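Long-range contact in peptidase M28 (Shewanella amazonensis SB2B, PDB 3IIB), which probably acts as a zinc-dependent carboxypeptidase or dipeptidase of family M28, trimming peptides with the help of zinc ions bound in its active site: residues A[233-238]-A[299-304]. Residues are numbered along the deposited sequence; the frame is centred on the assembly and turned at random.
With ZN (zinc ion), chain B.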
ATOM      1  N   THR A 233     -28.327   2.752 -17.779  1.00  5.67           N
ATOM      2  CA  THR A 233     -27.973   3.735 -18.784  1.00  5.85           C
ATOM      3  C   THR A 233     -27.162   3.000 -19.884  1.00  5.22           C
ATOM      4  O   THR A 233     -27.125   1.741 -19.928  1.00  5.71           O
ATOM      5  CB  THR A 233     -27.181   4.930 -18.115  1.00  2.59           C
ATOM      6  OG1 THR A 233     -26.985   6.010 -19.065  1.00  2.51           O
ATOM      7  CG2 THR A 233     -25.845   4.491 -17.543  1.00  4.54           C
ATOM      8  N   THR A 234     -26.528   3.786 -20.740  1.00  3.29           N
ATOM      9  CA  THR A 234     -25.771   3.292 -21.898  1.00  4.43           C
ATOM     10  C   THR A 234     -24.282   3.593 -21.726  1.00  4.36           C
ATOM     11  O   THR A 234     -23.909   4.722 -21.422  1.00  4.09           O
ATOM     12  CB  THR A 234     -26.257   3.994 -23.176  1.00  6.00           C
ATOM     13  OG1 THR A 234     -27.679   3.783 -23.310  1.00  6.27           O
ATOM     14  CG2 THR A 234     -25.518   3.483 -24.402  1.00  4.63           C
ATOM     15  N   SER A 235     -23.456   2.566 -21.930  1.00  3.74           N
ATOM     16  CA  SER A 235     -22.024   2.729 -22.140  1.00  5.58           C
ATOM     17  C   SER A 235     -21.801   2.212 -23.573  1.00  4.09           C
ATOM     18  O   SER A 235     -22.757   1.972 -24.321  1.00  6.05           O
ATOM     19  CB  SER A 235     -21.218   1.933 -21.098  1.00  7.52           C
ATOM     20  OG  SER A 235     -19.812   2.201 -21.197  1.00  4.22           O
ATOM     21  N   TYR A 236     -20.551   2.059 -23.965  1.00  4.35           N
ATOM     22  CA  TYR A 236     -20.210   1.690 -25.320  1.00  4.53           C
ATOM     23  C   TYR A 236     -18.958   0.829 -25.391  1.00  5.88           C
ATOM     24  O   TYR A 236     -17.970   1.111 -24.687  1.00  6.94           O
ATOM     25  CB  TYR A 236     -19.942   2.931 -26.171  1.00  5.62           C
ATOM     26  CG  TYR A 236     -21.156   3.813 -26.294  1.00  2.88           C
ATOM     27  CD1 TYR A 236     -21.429   4.780 -25.340  1.00  4.30           C
ATOM     28  CD2 TYR A 236     -22.043   3.651 -27.340  1.00  8.03           C
ATOM     29  CE1 TYR A 236     -22.578   5.557 -25.439  1.00  4.60           C
ATOM     30  CE2 TYR A 236     -23.167   4.416 -27.443  1.00 11.85           C
ATOM     31  CZ  TYR A 236     -23.430   5.356 -26.483  1.00  8.05           C
ATOM     32  OH  TYR A 236     -24.537   6.139 -26.583  1.00 11.83           O
ATOM     33  N   ASN A 237     -19.039  -0.199 -26.234  1.00  5.75           N
ATOM     34  CA  ASN A 237     -17.852  -0.878 -26.779  1.00  5.48           C
ATOM     35  C   ASN A 237     -17.247   0.071 -27.800  1.00  7.82           C
ATOM     36  O   ASN A 237     -17.963   0.600 -28.665  1.00  4.41           O
ATOM     37  CB  ASN A 237     -18.252  -2.199 -27.441  1.00  6.57           C
ATOM     38  CG  ASN A 237     -18.732  -3.256 -26.445  1.00  4.92           C
ATOM     39  OD1 ASN A 237     -18.304  -3.288 -25.288  1.00  5.45           O
ATOM     40  ND2 ASN A 237     -19.592  -4.158 -26.922  1.00  2.57           N
ATOM     41  N   VAL A 238     -15.942   0.319 -27.696  1.00  4.73           N
ATOM     42  CA  VAL A 238     -15.258   1.234 -28.586  1.00  3.49           C
ATOM     43  C   VAL A 238     -14.371   0.412 -29.490  1.00  3.43           C
ATOM     44  O   VAL A 238     -13.596  -0.455 -29.002  1.00  5.26           O
ATOM     45  CB  VAL A 238     -14.435   2.271 -27.791  1.00  5.07           C
ATOM     46  CG1 VAL A 238     -13.544   3.151 -28.714  1.00  7.92           C
ATOM     47  CG2 VAL A 238     -15.346   3.126 -26.915  1.00  6.81           C
ATOM     48  N   LEU A 299     -12.474  -2.410 -27.363  1.00  4.05           N
ATOM     49  CA  LEU A 299     -12.277  -1.968 -26.012  1.00  3.18           C
ATOM     50  C   LEU A 299     -13.629  -2.073 -25.332  1.00  4.20           C
ATOM     51  O   LEU A 299     -14.521  -1.256 -25.566  1.00  3.90           O
ATOM     52  CB  LEU A 299     -11.697  -0.551 -25.958  1.00  6.02           C
ATOM     53  CG  LEU A 299     -10.445  -0.283 -26.772  1.00  2.96           C
ATOM     54  CD1 LEU A 299      -9.940   1.171 -26.597  1.00  3.44           C
ATOM     55  CD2 LEU A 299      -9.363  -1.269 -26.316  1.00  2.00           C
ATOM     56  N   TYR A 300     -13.799  -3.148 -24.575  1.00  3.04           N
ATOM     57  CA  TYR A 300     -15.113  -3.527 -24.093  1.00  5.26           C
ATOM     58  C   TYR A 300     -15.544  -2.705 -22.911  1.00  4.38           C
ATOM     59  O   TYR A 300     -14.749  -2.362 -22.039  1.00  4.72           O
ATOM     60  CB  TYR A 300     -15.163  -5.027 -23.688  1.00  4.28           C
ATOM     61  CG  TYR A 300     -15.059  -6.030 -24.823  1.00  4.59           C
ATOM     62  CD1 TYR A 300     -16.173  -6.389 -25.526  1.00  6.29           C
ATOM     63  CD2 TYR A 300     -13.859  -6.636 -25.155  1.00  6.62           C
ATOM     64  CE1 TYR A 300     -16.121  -7.341 -26.554  1.00  6.05           C
ATOM     65  CE2 TYR A 300     -13.785  -7.559 -26.191  1.00  2.29           C
ATOM     66  CZ  TYR A 300     -14.919  -7.926 -26.861  1.00  7.99           C
ATOM     67  OH  TYR A 300     -14.858  -8.877 -27.853  1.00  7.80           O
ATOM     68  N   ALA A 301     -16.844  -2.434 -22.889  1.00  4.72           N
ATOM     69  CA  ALA A 301     -17.534  -1.802 -21.786  1.00  5.86           C
ATOM     70  C   ALA A 301     -17.894  -2.796 -20.691  1.00  4.70           C
ATOM     71  O   ALA A 301     -18.259  -3.949 -20.948  1.00  4.79           O
ATOM     72  CB  ALA A 301     -18.876  -1.114 -22.297  1.00  5.36           C
ATOM     73  N   ALA A 302     -17.850  -2.290 -19.462  1.00  4.29           N
ATOM     74  CA  ALA A 302     -18.527  -2.879 -18.330  1.00  4.75           C
ATOM     75  C   ALA A 302     -18.130  -4.336 -18.102  1.00  4.46           C
ATOM     76  O   ALA A 302     -18.942  -5.156 -17.719  1.00  3.26           O
ATOM     77  CB  ALA A 302     -20.056  -2.693 -18.470  1.00  2.63           C
ATOM     78  N   GLU A 303     -16.860  -4.645 -18.318  1.00  3.39           N
ATOM     79  CA  GLU A 303     -16.360  -5.992 -17.999  1.00  3.70           C
ATOM     80  C   GLU A 303     -16.492  -6.297 -16.510  1.00  5.42           C
ATOM     81  O   GLU A 303     -16.837  -7.405 -16.141  1.00  5.07           O
ATOM     82  CB  GLU A 303     -14.913  -6.161 -18.483  1.00  5.07           C
ATOM     83  CG  GLU A 303     -14.363  -7.569 -18.272  1.00  5.83           C
ATOM     84  CD  GLU A 303     -13.793  -7.814 -16.883  1.00 10.16           C
ATOM     85  OE1 GLU A 303     -13.575  -6.832 -16.150  1.00 10.66           O
ATOM     86  OE2 GLU A 303     -13.540  -8.984 -16.534  1.00 18.70           O
ATOM     87  N   GLU A 304     -16.205  -5.314 -15.667  1.00  5.37           N
ATOM     88  CA  GLU A 304     -16.206  -5.476 -14.205  1.00  6.17           C
ATOM     89  C   GLU A 304     -17.576  -5.817 -13.642  1.00  6.86           C
ATOM     90  O   GLU A 304     -17.676  -6.393 -12.568  1.00  7.60           O
ATOM     91  CB  GLU A 304     -15.676  -4.204 -13.517  1.00  4.27           C
ATOM     92  CG  GLU A 304     -14.274  -3.734 -13.940  1.00  8.78           C
ATOM     93  CD  GLU A 304     -13.160  -4.626 -13.422  1.00 10.93           C
ATOM     94  OE1 GLU A 304     -13.448  -5.700 -12.848  1.00  6.43           O
ATOM     95  OE2 GLU A 304     -11.999  -4.193 -13.553  1.00 10.43           O
TER
HETATM   96 ZN    ZN B   1     -11.307  -6.298 -12.780  0.50  5.55          ZN
HETATM   97  O   HOH W   1     -18.053   0.748 -19.368  1.00  7.94           O
HETATM   98  O   HOH W   2     -15.605   0.609 -23.814  1.00 15.52           O
HETATM   99  O   HOH W   3     -11.367  -7.182 -14.720  1.00  9.11           O
HETATM  100  O   HOH W   4     -11.148  -8.398 -12.437  1.00 13.32           O
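V238 and L299 close the last antiparallel rung between two strands that then part, and N237 shows how a side chain can take over where backbone pairing stops. The rung is a hydrogen-bonded pair: V238 N donates to L299 O at 3.0 Å, and L299 N returns a bond to V238 O. Two residues beyond L299, the backbone N-H of A301 meets OD1 of N237 instead of a main-chain carbonyl, at 2.9 Å from N to OD1 and almost straight (175° at the hydrogen), with the donor in the plane of the side-chain carbonyl. CG of N237 stands beside its own backbone N (chi1 -69°), and the amide lies obliquely against the Y300 ring, their planes 84° apart. On the other branch, ND2 bonds to the carbonyl of G309, so both ends of the amide are held and its flip is fixed. An alanine here would probably leave the A301 N-H without its acceptor and the G309 carbonyl without this donor, with the loop after Y300 less firmly held.

Where the strands diverge, the A301 methyl and waters lie between them; A301 CB sits 3.4 Å from Y236 O and 3.6 Å from S235 OG. One water donates to both Y236 O and L299 O; another donates to S235 OG, which also bonds D44, and weakly accepts from A302 N. On the face of the sheet that V238 shares with L299, V238 packs against helix 42-57.

Farther along the loop, E304 chelates a zinc ion through OE1 (2.2 Å) and OE2, with D269 and H402 completing the protein ligands, while E303 OE1 accepts from a zinc-bound water at 2.7 Å. Adjacent glutamates after a sheet strand, one binding zinc and the other holding a metal-bound water, are characteristic of the two-zinc site of M28 peptidases.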